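Local coordinates for ABC transporter, substrate binding protein (Aeropyrum pernix, PDB 3EAF), which probably captures a solute outside the membrane and delivers it to an ABC transporter, as a substrate-binding protein of the periplasmic binding protein family, at residues 112-116 against 344-348; 232-238 against 287-292; 251-257 against 352-357. All blocks are in the same frame, centred on the assembly; numbering follows the deposited sequence.

Contact 1: residues 112-116 against 344-348; sequences LVKPF and GFHLA
Leu112 and His346 hold these two loops together. His346 N donates to Leu112 O at 2.9 Å. The N-H points almost straight at the oxygen, at 167°, and the donor is tilted a little from the carbonyl plane. Phe345 CA lies 3.3 Å from the same Leu112 O and makes a CA-H...O contact. The packed part is Leu112. Its CD2 presses on the backbone of His346, 3.4 Å from His346 O, and goes on to Leu347 CB. Its CD1 reaches Phe345 CE1 at 4.2 Å. Ala378 and Ile382 of helix 377-382 touch both Leu112 and Phe345. The loose side is at Val113 and Gly344, which are exposed. There Val113 CG1 meets Gly344 O at 3.5 Å, and Val113 CA makes a CA-H...O contact to the same oxygen.

The His346 ring runs back along residues 114-116. His346 CG is anti to the carbonyl carbon (chi1 -64°), which carries CE1 to Pro115 O. That oxygen sits at the ring edge, in plane, 3.0 Å from His346 CE1. The ring is fixed from outside as well: ND1 bonds to Asn117 O, NE2 to Glu325 OE2, and Phe118 stacks on it. Replacing His346 with an alanine would probably deprive Glu325 OE2 and Asn117 O of this shared partner and open a gap beside Phe118. Glu325 also binds the magnesium ion, with Asp340 and Tyr341. His346, at the centre of an inverse gamma turn, is therefore a second-shell residue of a metal site, its side chain about 7 Å from the ion.

Contact 2: residues 232-238 against 287-292; sequences VWGFDER and NLRVVQ
Arg289 reaches from the first turn of helix 288-304 into the loop 232-238. Its CB leads to CG, which lies 3.9 Å from Asp236 OD2. The chain bends at chi2 (-42°), which turns CD and the guanidinium toward the loop. CD also passes near Asp236 OD2. NE then forms a salt bridge to that oxygen at 2.7 Å. CZ sits between Asp236 OD2 and Val232 O. NH2 bonds to both of these oxygens. NH1 donates to Val232 O at 2.8 Å, from above the carbonyl plane, and to Gln292 OE1 at 2.7 Å, in the carbonyl plane on a lone pair. Leu288 CD2 lies over one face of the guanidinium.

Asp236 is held from two sides. Arg289 meets OD2 on the anti side, with the carboxylate and guanidinium planes 72° apart. Arg238 grips the carboxylate side-on, NE to OD1 and NH2 to the syn lone pair of OD2. Gln292 lies over the indole of Trp233, the amide and ring planes 21° apart. Its NE2 is 3.1 Å above the ring plane and is also bonded to Tyr107 OH.

At the helix start, Glu237 OE2 accepts from Leu288 N at 2.9 Å. Asn287, the N-cap, accepts from Val290 N through OD1. Both place an oxygen at the helix N-terminus, where the helix dipole would probably favour it. Two arginines share one buried carboxylate, and their nearest nitrogens, Arg238 NH2 and Arg289 NE, are 4.1 Å apart. With two guanidinium groups on it, the Asp236 carboxylate is likely to stay ionised and to balance much of their positive charge.

Contact 3: residues 251-257 against 352-357; sequences VFGISPF and VFIIKL
Phe353 N donates to Ser255 O at 2.7 Å, the shortest bond between strands 251-255 and 352-357. It is bent, at 142°. Ser255 N returns a bond to Phe353 O. Gly253 and Ile355 form the next hydrogen-bonded pair. Gly253 N meets Ile355 O at 2.8 Å, and Ile355 N returns a bond to Gly253 O at 2.9 Å. Both donors lie in the carbonyl planes of their acceptors.

Phe252, Ile254, Ile354 and Lys356 share one side of the sheet. The straight chain of Lys356 runs beside the Phe252 ring, pointing the same way, and Lys356 CG comes 3.4 Å from Phe252 CE1. Lys356 CG is anti to the backbone N (chi1 -177°), which lays the methylenes along the ring. Ile254 CG1 packs against Ile354 CD1 at 3.9 Å. Ile254 CG2 meets Val352 CB. Helix 124-139 touches Ile254 and Val352 from this side. On the other side Ile355 CD1 turns to Gly253 O and Ser255 CB. Val251 and Leu357 lie side by side, Val251 CB being 4.1 Å from Leu357 CD2. Past the strand end, Ser255 OG donates to Phe257 O at 2.6 Å.

Strand 251-255 also bonds to strand 227-230, and strand 352-357 pairs on its other edge with strand 363-369. Here the parallel part of a mixed sheet passes to antiparallel strands at its edge, within one of the two lobes of a periplasmic binding protein fold.

Overall arrangement
Contacts 2 and 3 are neighbours, with centres about 10 Å apart. Phe235 packs on Gly253 and Val251, and Leu288 CD1 lies 3.4 Å from Ser255 OG. The loop 232-238 and the start of helix 288-304 thus lie against strand 251-255. Contact 1 stands apart, its centre about 24 Å from that of contact 2 and about 25 Å from that of contact 3. It is tied to contact 3 through the chain, since residues 344-348 lead shortly into strand 352-357. Contact 1 borders the magnesium site. Contact 2 lies away from that site, but the Trp233 side chain is about 4 Å from a bound glycerol, probably from crystallisation.

Contact 1: residues 112-116 against 344-348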
ATOM      1  N   LEU A 112       5.677   2.030 -12.046  1.00 12.62           N
ATOM      2  CA  LEU A 112       6.658   0.978 -12.329  1.00 12.49           C
ATOM      3  C   LEU A 112       7.711   1.350 -13.371  1.00 12.83           C
ATOM      4  O   LEU A 112       8.843   0.878 -13.295  1.00 13.43           O
ATOM      5  CB  LEU A 112       5.949  -0.330 -12.724  1.00 12.49           C
ATOM      6  CG  LEU A 112       5.038  -0.973 -11.670  1.00 11.99           C
ATOM      7  CD1 LEU A 112       4.182  -2.068 -12.267  1.00 11.51           C
ATOM      8  CD2 LEU A 112       5.835  -1.503 -10.484  1.00 12.43           C
ATOM      9  N   VAL A 113       7.336   2.203 -14.327  1.00 12.51           N
ATOM     10  CA  VAL A 113       8.233   2.620 -15.408  1.00 12.44           C
ATOM     11  C   VAL A 113       8.939   3.956 -15.119  1.00 12.48           C
ATOM     12  O   VAL A 113       9.713   4.456 -15.947  1.00 12.26           O
ATOM     13  CB  VAL A 113       7.495   2.699 -16.778  1.00 12.54           C
ATOM     14  CG1 VAL A 113       7.081   1.316 -17.237  1.00 11.99           C
ATOM     15  CG2 VAL A 113       6.288   3.645 -16.705  1.00 12.70           C
ATOM     16  N   LYS A 114       8.677   4.518 -13.939  1.00 12.12           N
ATOM     17  CA  LYS A 114       9.279   5.793 -13.540  1.00 12.30           C
ATOM     18  C   LYS A 114      10.551   5.497 -12.752  1.00 12.11           C
ATOM     19  O   LYS A 114      10.498   4.801 -11.742  1.00 12.22           O
ATOM     20  CB  LYS A 114       8.293   6.629 -12.713  1.00 12.29           C
ATOM     21  CG  LYS A 114       6.937   6.880 -13.382  1.00 12.77           C
ATOM     22  CD  LYS A 114       7.071   7.783 -14.597  1.00 13.38           C
ATOM     23  CE  LYS A 114       5.711   8.120 -15.190  1.00 14.00           C
ATOM     24  NZ  LYS A 114       5.835   8.755 -16.532  1.00 14.12           N
ATOM     25  N   PRO A 115      11.704   6.000 -13.230  1.00 12.11           N
ATOM     26  CA  PRO A 115      12.999   5.523 -12.724  1.00 12.20           C
ATOM     27  C   PRO A 115      13.260   5.701 -11.223  1.00 11.63           C
ATOM     28  O   PRO A 115      14.016   4.930 -10.660  1.00 12.03           O
ATOM     29  CB  PRO A 115      14.019   6.324 -13.548  1.00 12.12           C
ATOM     30  CG  PRO A 115      13.260   6.724 -14.797  1.00 12.80           C
ATOM     31  CD  PRO A 115      11.877   7.021 -14.280  1.00 12.15           C
ATOM     32  N   PHE A 116      12.659   6.697 -10.581  1.00 11.52           N
ATOM     33  CA  PHE A 116      12.967   6.962  -9.171  1.00 11.31           C
ATOM     34  C   PHE A 116      11.872   6.547  -8.190  1.00 11.18           C
ATOM     35  O   PHE A 116      12.005   6.779  -6.988  1.00 11.07           O
ATOM     36  CB  PHE A 116      13.391   8.427  -8.961  1.00 11.25           C
ATOM     37  CG  PHE A 116      14.822   8.689  -9.335  1.00 11.28           C
ATOM     38  CD1 PHE A 116      15.817   8.717  -8.355  1.00 11.60           C
ATOM     39  CD2 PHE A 116      15.190   8.863 -10.672  1.00 11.64           C
ATOM     40  CE1 PHE A 116      17.155   8.944  -8.700  1.00 11.60           C
ATOM     41  CE2 PHE A 116      16.525   9.096 -11.028  1.00 12.23           C
ATOM     42  CZ  PHE A 116      17.511   9.130 -10.034  1.00 11.08           C
ATOM     43  N   GLY A 344      13.636   0.070 -15.430  1.00 14.53           N
ATOM     44  CA  GLY A 344      12.512   0.229 -16.367  1.00 14.13           C
ATOM     45  C   GLY A 344      11.202  -0.424 -15.938  1.00 13.88           C
ATOM     46  O   GLY A 344      10.162  -0.169 -16.540  1.00 13.81           O
ATOM     47  N   PHE A 345      11.244  -1.272 -14.909  1.00 13.21           N
ATOM     48  CA  PHE A 345      10.056  -1.997 -14.448  1.00 12.52           C
ATOM     49  C   PHE A 345      10.215  -2.411 -12.981  1.00 12.07           C
ATOM     50  O   PHE A 345      10.611  -3.540 -12.689  1.00 11.94           O
ATOM     51  CB  PHE A 345       9.817  -3.223 -15.340  1.00 12.87           C
ATOM     52  CG  PHE A 345       8.421  -3.802 -15.243  1.00 13.44           C
ATOM     53  CD1 PHE A 345       7.325  -3.115 -15.763  1.00 14.54           C
ATOM     54  CD2 PHE A 345       8.209  -5.040 -14.653  1.00 13.28           C
ATOM     55  CE1 PHE A 345       6.042  -3.656 -15.687  1.00 14.32           C
ATOM     56  CE2 PHE A 345       6.927  -5.585 -14.571  1.00 13.58           C
ATOM     57  CZ  PHE A 345       5.847  -4.891 -15.090  1.00 13.79           C
ATOM     58  N   HIS A 346       9.909  -1.494 -12.063  1.00 11.21           N
ATOM     59  CA  HIS A 346      10.172  -1.710 -10.628  1.00 10.49           C
ATOM     60  C   HIS A 346       9.133  -2.560  -9.901  1.00 10.25           C
ATOM     61  O   HIS A 346       8.683  -2.188  -8.811  1.00 10.41           O
ATOM     62  CB  HIS A 346      10.333  -0.373  -9.888  1.00 10.42           C
ATOM     63  CG  HIS A 346      11.515   0.433 -10.326  1.00  9.87           C
ATOM     64  ND1 HIS A 346      11.596   1.794 -10.132  1.00 10.14           N
ATOM     65  CD2 HIS A 346      12.669   0.070 -10.931  1.00  9.91           C
ATOM     66  CE1 HIS A 346      12.744   2.238 -10.614  1.00 10.41           C
ATOM     67  NE2 HIS A 346      13.413   1.211 -11.107  1.00 10.26           N
ATOM     68  N   LEU A 347       8.769  -3.705 -10.480  1.00  9.86           N
ATOM     69  CA  LEU A 347       7.826  -4.631  -9.831  1.00  9.83           C
ATOM     70  C   LEU A 347       8.530  -5.490  -8.780  1.00  9.95           C
ATOM     71  O   LEU A 347       9.319  -6.373  -9.119  1.00 10.14           O
ATOM     72  CB  LEU A 347       7.096  -5.510 -10.859  1.00  9.20           C
ATOM     73  CG  LEU A 347       5.991  -6.437 -10.328  1.00  9.24           C
ATOM     74  CD1 LEU A 347       4.854  -5.640  -9.671  1.00  8.24           C
ATOM     75  CD2 LEU A 347       5.441  -7.358 -11.423  1.00  9.57           C
ATOM     76  N   ALA A 348       8.222  -5.239  -7.508  1.00 10.00           N
ATOM     77  CA  ALA A 348       8.975  -5.834  -6.394  1.00 10.15           C
ATOM     78  C   ALA A 348       8.782  -7.344  -6.288  1.00 10.28           C
ATOM     79  O   ALA A 348       9.745  -8.086  -6.069  1.00 10.12           O
ATOM     80  CB  ALA A 348       8.614  -5.145  -5.074  1.00 10.37           C
TER

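Contact 2: residues 232-238 against 287-292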
ATOM      1  N   VAL A 232      -5.697  -3.400  -0.281  1.00  7.11           N
ATOM      2  CA  VAL A 232      -4.912  -3.369   0.964  1.00  7.56           C
ATOM      3  C   VAL A 232      -5.306  -2.257   1.963  1.00  7.83           C
ATOM      4  O   VAL A 232      -5.307  -2.486   3.176  1.00  7.94           O
ATOM      5  CB  VAL A 232      -3.366  -3.375   0.680  1.00  7.68           C
ATOM      6  CG1 VAL A 232      -2.945  -2.182  -0.199  1.00  8.34           C
ATOM      7  CG2 VAL A 232      -2.558  -3.419   1.988  1.00  7.21           C
ATOM      8  N   TRP A 233      -5.646  -1.072   1.450  1.00  7.76           N
ATOM      9  CA  TRP A 233      -6.001   0.069   2.305  1.00  7.19           C
ATOM     10  C   TRP A 233      -7.455   0.038   2.792  1.00  7.20           C
ATOM     11  O   TRP A 233      -7.881   0.938   3.516  1.00  7.06           O
ATOM     12  CB  TRP A 233      -5.695   1.405   1.605  1.00  6.75           C
ATOM     13  CG  TRP A 233      -4.253   1.575   1.196  1.00  6.23           C
ATOM     14  CD1 TRP A 233      -3.750   1.508  -0.072  1.00  5.73           C
ATOM     15  CD2 TRP A 233      -3.128   1.828   2.054  1.00  6.10           C
ATOM     16  NE1 TRP A 233      -2.391   1.709  -0.061  1.00  5.15           N
ATOM     17  CE2 TRP A 233      -1.983   1.910   1.231  1.00  5.31           C
ATOM     18  CE3 TRP A 233      -2.979   2.012   3.437  1.00  5.63           C
ATOM     19  CZ2 TRP A 233      -0.704   2.152   1.745  1.00  5.29           C
ATOM     20  CZ3 TRP A 233      -1.707   2.259   3.946  1.00  5.51           C
ATOM     21  CH2 TRP A 233      -0.588   2.327   3.100  1.00  5.40           C
ATOM     22  N   GLY A 234      -8.205  -0.999   2.413  1.00  7.26           N
ATOM     23  CA  GLY A 234      -9.647  -1.068   2.705  1.00  7.53           C
ATOM     24  C   GLY A 234     -10.037  -2.022   3.817  1.00  8.01           C
ATOM     25  O   GLY A 234     -11.219  -2.143   4.159  1.00  7.64           O
ATOM     26  N   PHE A 235      -9.031  -2.684   4.394  1.00  8.03           N
ATOM     27  CA  PHE A 235      -9.233  -3.787   5.327  1.00  8.75           C
ATOM     28  C   PHE A 235      -8.030  -3.886   6.255  1.00  8.57           C
ATOM     29  O   PHE A 235      -6.884  -3.851   5.791  1.00  8.95           O
ATOM     30  CB  PHE A 235      -9.376  -5.091   4.544  1.00  8.79           C
ATOM     31  CG  PHE A 235      -9.861  -6.272   5.364  1.00  9.29           C
ATOM     32  CD1 PHE A 235     -11.214  -6.583   5.415  1.00  9.06           C
ATOM     33  CD2 PHE A 235      -8.953  -7.099   6.040  1.00  8.88           C
ATOM     34  CE1 PHE A 235     -11.668  -7.684   6.148  1.00  9.70           C
ATOM     35  CE2 PHE A 235      -9.397  -8.198   6.779  1.00  9.02           C
ATOM     36  CZ  PHE A 235     -10.762  -8.489   6.826  1.00  9.98           C
ATOM     37  N   ASP A 236      -8.290  -3.962   7.556  1.00  8.67           N
ATOM     38  CA  ASP A 236      -7.242  -4.232   8.555  1.00  9.03           C
ATOM     39  C   ASP A 236      -7.869  -4.724   9.860  1.00  9.42           C
ATOM     40  O   ASP A 236      -9.025  -5.170   9.862  1.00  9.57           O
ATOM     41  CB  ASP A 236      -6.281  -3.025   8.768  1.00  8.93           C
ATOM     42  CG  ASP A 236      -6.983  -1.761   9.283  1.00  8.52           C
ATOM     43  OD1 ASP A 236      -7.746  -1.840  10.271  1.00  8.44           O
ATOM     44  OD2 ASP A 236      -6.752  -0.668   8.706  1.00  8.83           O
ATOM     45  N   GLU A 237      -7.111  -4.633  10.954  1.00  9.83           N
ATOM     46  CA  GLU A 237      -7.511  -5.151  12.274  1.00 10.30           C
ATOM     47  C   GLU A 237      -8.831  -4.571  12.796  1.00 10.43           C
ATOM     48  O   GLU A 237      -9.499  -5.199  13.619  1.00 10.46           O
ATOM     49  CB  GLU A 237      -6.393  -4.911  13.307  1.00 10.69           C
ATOM     50  CG  GLU A 237      -5.084  -5.667  13.027  1.00 11.20           C
ATOM     51  CD  GLU A 237      -4.120  -4.900  12.134  1.00 12.77           C
ATOM     52  OE1 GLU A 237      -4.524  -3.885  11.521  1.00 13.94           O
ATOM     53  OE2 GLU A 237      -2.942  -5.305  12.050  1.00 12.86           O
ATOM     54  N   ARG A 238      -9.196  -3.381  12.310  1.00 10.79           N
ATOM     55  CA  ARG A 238     -10.428  -2.688  12.727  1.00 11.32           C
ATOM     56  C   ARG A 238     -11.678  -3.190  12.008  1.00 11.69           C
ATOM     57  O   ARG A 238     -12.803  -2.917  12.439  1.00 12.33           O
ATOM     58  CB  ARG A 238     -10.294  -1.180  12.491  1.00 11.02           C
ATOM     59  CG  ARG A 238      -9.303  -0.482  13.408  1.00 11.91           C
ATOM     60  CD  ARG A 238      -8.981   0.916  12.899  1.00 11.97           C
ATOM     61  NE  ARG A 238      -8.275   0.865  11.613  1.00 12.63           N
ATOM     62  CZ  ARG A 238      -7.865   1.932  10.922  1.00 11.70           C
ATOM     63  NH1 ARG A 238      -8.087   3.161  11.374  1.00  9.33           N
ATOM     64  NH2 ARG A 238      -7.230   1.768   9.772  1.00 10.08           N
ATOM     65  N   ASN A 287       0.023  -2.128  14.252  1.00 14.08           N
ATOM     66  CA  ASN A 287      -0.940  -2.756  13.354  1.00 12.49           C
ATOM     67  C   ASN A 287      -0.396  -2.761  11.927  1.00 11.19           C
ATOM     68  O   ASN A 287       0.712  -2.286  11.688  1.00 10.57           O
ATOM     69  CB  ASN A 287      -2.295  -2.034  13.435  1.00 12.72           C
ATOM     70  CG  ASN A 287      -2.181  -0.527  13.186  1.00 13.16           C
ATOM     71  OD1 ASN A 287      -1.552  -0.083  12.226  1.00 13.61           O
ATOM     72  ND2 ASN A 287      -2.787   0.258  14.059  1.00 13.95           N
ATOM     73  N   LEU A 288      -1.177  -3.292  10.987  1.00 10.05           N
ATOM     74  CA  LEU A 288      -0.780  -3.328   9.571  1.00  8.91           C
ATOM     75  C   LEU A 288      -0.328  -1.965   9.009  1.00  8.70           C
ATOM     76  O   LEU A 288       0.649  -1.886   8.258  1.00  8.48           O
ATOM     77  CB  LEU A 288      -1.922  -3.891   8.719  1.00  8.87           C
ATOM     78  CG  LEU A 288      -1.767  -3.772   7.201  1.00  8.78           C
ATOM     79  CD1 LEU A 288      -0.624  -4.663   6.702  1.00  7.17           C
ATOM     80  CD2 LEU A 288      -3.083  -4.094   6.496  1.00  8.50           C
ATOM     81  N   ARG A 289      -1.035  -0.896   9.374  1.00  8.04           N
ATOM     82  CA  ARG A 289      -0.721   0.441   8.844  1.00  7.43           C
ATOM     83  C   ARG A 289       0.652   0.899   9.313  1.00  7.41           C
ATOM     84  O   ARG A 289       1.430   1.459   8.541  1.00  7.03           O
ATOM     85  CB  ARG A 289      -1.799   1.460   9.237  1.00  7.41           C
ATOM     86  CG  ARG A 289      -3.235   1.069   8.844  1.00  6.79           C
ATOM     87  CD  ARG A 289      -3.300   0.460   7.442  1.00  8.06           C
ATOM     88  NE  ARG A 289      -4.625  -0.072   7.127  1.00  7.25           N
ATOM     89  CZ  ARG A 289      -4.917  -0.748   6.024  1.00  6.57           C
ATOM     90  NH1 ARG A 289      -3.976  -0.996   5.119  1.00  5.39           N
ATOM     91  NH2 ARG A 289      -6.158  -1.174   5.827  1.00  6.66           N
ATOM     92  N   VAL A 290       0.942   0.636  10.585  1.00  7.37           N
ATOM     93  CA  VAL A 290       2.264   0.865  11.162  1.00  7.27           C
ATOM     94  C   VAL A 290       3.335   0.070  10.402  1.00  6.93           C
ATOM     95  O   VAL A 290       4.393   0.610  10.073  1.00  7.09           O
ATOM     96  CB  VAL A 290       2.280   0.539  12.682  1.00  7.39           C
ATOM     97  CG1 VAL A 290       3.681   0.727  13.282  1.00  7.90           C
ATOM     98  CG2 VAL A 290       1.268   1.417  13.425  1.00  7.57           C
ATOM     99  N   VAL A 291       3.053  -1.195  10.104  1.00  6.47           N
ATOM    100  CA  VAL A 291       3.968  -2.006   9.300  1.00  6.28           C
ATOM    101  C   VAL A 291       4.237  -1.351   7.934  1.00  6.42           C
ATOM    102  O   VAL A 291       5.380  -1.268   7.497  1.00  6.66           O
ATOM    103  CB  VAL A 291       3.444  -3.455   9.109  1.00  6.54           C
ATOM    104  CG1 VAL A 291       4.380  -4.256   8.207  1.00  5.72           C
ATOM    105  CG2 VAL A 291       3.269  -4.151  10.463  1.00  5.73           C
ATOM    106  N   GLN A 292       3.183  -0.869   7.281  1.00  6.57           N
ATOM    107  CA  GLN A 292       3.292  -0.303   5.934  1.00  6.82           C
ATOM    108  C   GLN A 292       4.204   0.914   5.895  1.00  6.90           C
ATOM    109  O   GLN A 292       4.974   1.090   4.938  1.00  7.09           O
ATOM    110  CB  GLN A 292       1.905   0.021   5.358  1.00  6.73           C
ATOM    111  CG  GLN A 292       1.092  -1.237   5.074  1.00  7.05           C
ATOM    112  CD  GLN A 292      -0.255  -0.964   4.461  1.00  7.01           C
ATOM    113  OE1 GLN A 292      -1.253  -0.897   5.162  1.00  7.71           O
ATOM    114  NE2 GLN A 292      -0.295  -0.821   3.145  1.00  7.74           N
TER

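Contact 3: residues 251-257 against 352-357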
ATOM      1  N   VAL A 251     -16.095 -11.231   4.167  1.00 12.34           N
ATOM      2  CA  VAL A 251     -15.205 -10.144   3.724  1.00 11.49           C
ATOM      3  C   VAL A 251     -13.749 -10.606   3.732  1.00 11.20           C
ATOM      4  O   VAL A 251     -13.314 -11.313   4.645  1.00 10.94           O
ATOM      5  CB  VAL A 251     -15.353  -8.854   4.579  1.00 11.28           C
ATOM      6  CG1 VAL A 251     -14.554  -7.695   3.960  1.00 10.94           C
ATOM      7  CG2 VAL A 251     -16.828  -8.445   4.726  1.00 10.89           C
ATOM      8  N   PHE A 252     -13.012 -10.207   2.701  1.00 10.79           N
ATOM      9  CA  PHE A 252     -11.608 -10.559   2.568  1.00 10.80           C
ATOM     10  C   PHE A 252     -10.781  -9.313   2.273  1.00 10.54           C
ATOM     11  O   PHE A 252     -11.223  -8.429   1.532  1.00 10.71           O
ATOM     12  CB  PHE A 252     -11.419 -11.590   1.450  1.00 11.38           C
ATOM     13  CG  PHE A 252     -12.072 -12.929   1.729  1.00 12.14           C
ATOM     14  CD1 PHE A 252     -11.350 -13.956   2.340  1.00 11.94           C
ATOM     15  CD2 PHE A 252     -13.403 -13.157   1.381  1.00 12.24           C
ATOM     16  CE1 PHE A 252     -11.943 -15.187   2.602  1.00 12.79           C
ATOM     17  CE2 PHE A 252     -14.011 -14.384   1.640  1.00 13.44           C
ATOM     18  CZ  PHE A 252     -13.279 -15.400   2.259  1.00 13.60           C
ATOM     19  N   GLY A 253      -9.582  -9.253   2.849  1.00  9.60           N
ATOM     20  CA  GLY A 253      -8.665  -8.154   2.603  1.00  8.97           C
ATOM     21  C   GLY A 253      -7.381  -8.654   1.987  1.00  8.63           C
ATOM     22  O   GLY A 253      -6.903  -9.743   2.318  1.00  8.79           O
ATOM     23  N   ILE A 254      -6.826  -7.862   1.080  1.00  8.22           N
ATOM     24  CA  ILE A 254      -5.523  -8.155   0.506  1.00  8.08           C
ATOM     25  C   ILE A 254      -4.466  -7.452   1.352  1.00  8.26           C
ATOM     26  O   ILE A 254      -4.702  -6.350   1.854  1.00  8.21           O
ATOM     27  CB  ILE A 254      -5.433  -7.660  -0.963  1.00  8.12           C
ATOM     28  CG1 ILE A 254      -6.503  -8.332  -1.832  1.00  7.76           C
ATOM     29  CG2 ILE A 254      -4.033  -7.880  -1.548  1.00  7.45           C
ATOM     30  CD1 ILE A 254      -6.681  -7.683  -3.208  1.00  7.78           C
ATOM     31  N   SER A 255      -3.310  -8.091   1.519  1.00  8.38           N
ATOM     32  CA  SER A 255      -2.150  -7.419   2.090  1.00  8.12           C
ATOM     33  C   SER A 255      -0.871  -8.088   1.618  1.00  8.12           C
ATOM     34  O   SER A 255      -0.722  -9.302   1.769  1.00  8.05           O
ATOM     35  CB  SER A 255      -2.203  -7.417   3.620  1.00  8.37           C
ATOM     36  OG  SER A 255      -1.043  -6.803   4.153  1.00  7.95           O
ATOM     37  N   PRO A 256       0.053  -7.306   1.033  1.00  8.02           N
ATOM     38  CA  PRO A 256       1.397  -7.811   0.717  1.00  8.40           C
ATOM     39  C   PRO A 256       2.268  -8.061   1.963  1.00  8.60           C
ATOM     40  O   PRO A 256       3.330  -8.699   1.862  1.00  8.71           O
ATOM     41  CB  PRO A 256       2.007  -6.687  -0.135  1.00  8.74           C
ATOM     42  CG  PRO A 256       0.842  -5.816  -0.548  1.00  8.78           C
ATOM     43  CD  PRO A 256      -0.119  -5.910   0.594  1.00  8.13           C
ATOM     44  N   PHE A 257       1.803  -7.584   3.120  1.00  8.41           N
ATOM     45  CA  PHE A 257       2.581  -7.587   4.360  1.00  8.45           C
ATOM     46  C   PHE A 257       1.835  -8.372   5.424  1.00  8.95           C
ATOM     47  O   PHE A 257       0.612  -8.236   5.560  1.00  9.28           O
ATOM     48  CB  PHE A 257       2.797  -6.149   4.868  1.00  8.20           C
ATOM     49  CG  PHE A 257       3.062  -5.150   3.769  1.00  7.27           C
ATOM     50  CD1 PHE A 257       4.345  -4.981   3.261  1.00  7.04           C
ATOM     51  CD2 PHE A 257       2.024  -4.391   3.237  1.00  7.09           C
ATOM     52  CE1 PHE A 257       4.597  -4.079   2.246  1.00  7.16           C
ATOM     53  CE2 PHE A 257       2.266  -3.476   2.221  1.00  7.71           C
ATOM     54  CZ  PHE A 257       3.554  -3.325   1.719  1.00  8.11           C
ATOM     55  N   VAL A 352       0.539 -12.027  -2.692  1.00 10.77           N
ATOM     56  CA  VAL A 352      -0.026 -11.313  -1.549  1.00 10.17           C
ATOM     57  C   VAL A 352      -0.582 -12.285  -0.524  1.00 10.04           C
ATOM     58  O   VAL A 352      -0.831 -13.449  -0.842  1.00  9.80           O
ATOM     59  CB  VAL A 352      -1.164 -10.342  -1.968  1.00 10.36           C
ATOM     60  CG1 VAL A 352      -0.616  -9.205  -2.809  1.00  9.36           C
ATOM     61  CG2 VAL A 352      -2.304 -11.083  -2.690  1.00  9.47           C
ATOM     62  N   PHE A 353      -0.753 -11.808   0.706  1.00  9.64           N
ATOM     63  CA  PHE A 353      -1.527 -12.535   1.708  1.00  9.73           C
ATOM     64  C   PHE A 353      -2.998 -12.184   1.535  1.00  9.55           C
ATOM     65  O   PHE A 353      -3.331 -11.078   1.123  1.00  9.48           O
ATOM     66  CB  PHE A 353      -1.089 -12.175   3.130  1.00  9.59           C
ATOM     67  CG  PHE A 353       0.350 -12.501   3.437  1.00 10.02           C
ATOM     68  CD1 PHE A 353       0.751 -13.820   3.665  1.00 10.10           C
ATOM     69  CD2 PHE A 353       1.300 -11.485   3.528  1.00 10.23           C
ATOM     70  CE1 PHE A 353       2.090 -14.121   3.975  1.00 10.51           C
ATOM     71  CE2 PHE A 353       2.638 -11.773   3.832  1.00 10.08           C
ATOM     72  CZ  PHE A 353       3.032 -13.098   4.048  1.00  9.62           C
ATOM     73  N   ILE A 354      -3.873 -13.133   1.846  1.00 10.02           N
ATOM     74  CA  ILE A 354      -5.302 -12.871   1.899  1.00  9.88           C
ATOM     75  C   ILE A 354      -5.767 -13.119   3.321  1.00 10.10           C
ATOM     76  O   ILE A 354      -5.411 -14.132   3.933  1.00 10.53           O
ATOM     77  CB  ILE A 354      -6.101 -13.764   0.901  1.00 10.35           C
ATOM     78  CG1 ILE A 354      -5.683 -13.486  -0.559  1.00 10.12           C
ATOM     79  CG2 ILE A 354      -7.618 -13.604   1.119  1.00  9.81           C
ATOM     80  CD1 ILE A 354      -6.066 -12.114  -1.109  1.00  9.90           C
ATOM     81  N   ILE A 355      -6.568 -12.193   3.839  1.00 10.20           N
ATOM     82  CA  ILE A 355      -7.050 -12.257   5.210  1.00 10.29           C
ATOM     83  C   ILE A 355      -8.566 -12.298   5.191  1.00 10.68           C
ATOM     84  O   ILE A 355      -9.206 -11.517   4.476  1.00 10.57           O
ATOM     85  CB  ILE A 355      -6.541 -11.042   6.062  1.00 10.36           C
ATOM     86  CG1 ILE A 355      -5.007 -11.005   6.095  1.00 10.36           C
ATOM     87  CG2 ILE A 355      -7.098 -11.070   7.482  1.00  9.68           C
ATOM     88  CD1 ILE A 355      -4.400 -10.238   4.926  1.00 11.05           C
ATOM     89  N   LYS A 356      -9.133 -13.214   5.969  1.00 10.69           N
ATOM     90  CA  LYS A 356     -10.577 -13.358   6.055  1.00 11.65           C
ATOM     91  C   LYS A 356     -11.138 -12.771   7.343  1.00 12.15           C
ATOM     92  O   LYS A 356     -10.585 -12.976   8.424  1.00 12.29           O
ATOM     93  CB  LYS A 356     -10.971 -14.835   5.972  1.00 11.54           C
ATOM     94  CG  LYS A 356     -12.477 -15.090   5.982  1.00 11.74           C
ATOM     95  CD  LYS A 356     -12.750 -16.575   5.981  1.00 13.40           C
ATOM     96  CE  LYS A 356     -14.230 -16.892   5.943  1.00 14.82           C
ATOM     97  NZ  LYS A 356     -14.425 -18.374   6.083  1.00 15.77           N
ATOM     98  N   LEU A 357     -12.248 -12.058   7.217  1.00 13.02           N
ATOM     99  CA  LEU A 357     -13.076 -11.744   8.362  1.00 13.98           C
ATOM    100  C   LEU A 357     -13.866 -13.013   8.679  1.00 14.63           C
ATOM    101  O   LEU A 357     -14.850 -13.337   8.002  1.00 14.46           O
ATOM    102  CB  LEU A 357     -14.002 -10.562   8.054  1.00 14.22           C
ATOM    103  CG  LEU A 357     -15.035 -10.116   9.095  1.00 14.43           C
ATOM    104  CD1 LEU A 357     -14.403  -9.967  10.468  1.00 14.48           C
ATOM    105  CD2 LEU A 357     -15.691  -8.810   8.656  1.00 14.07           C
TER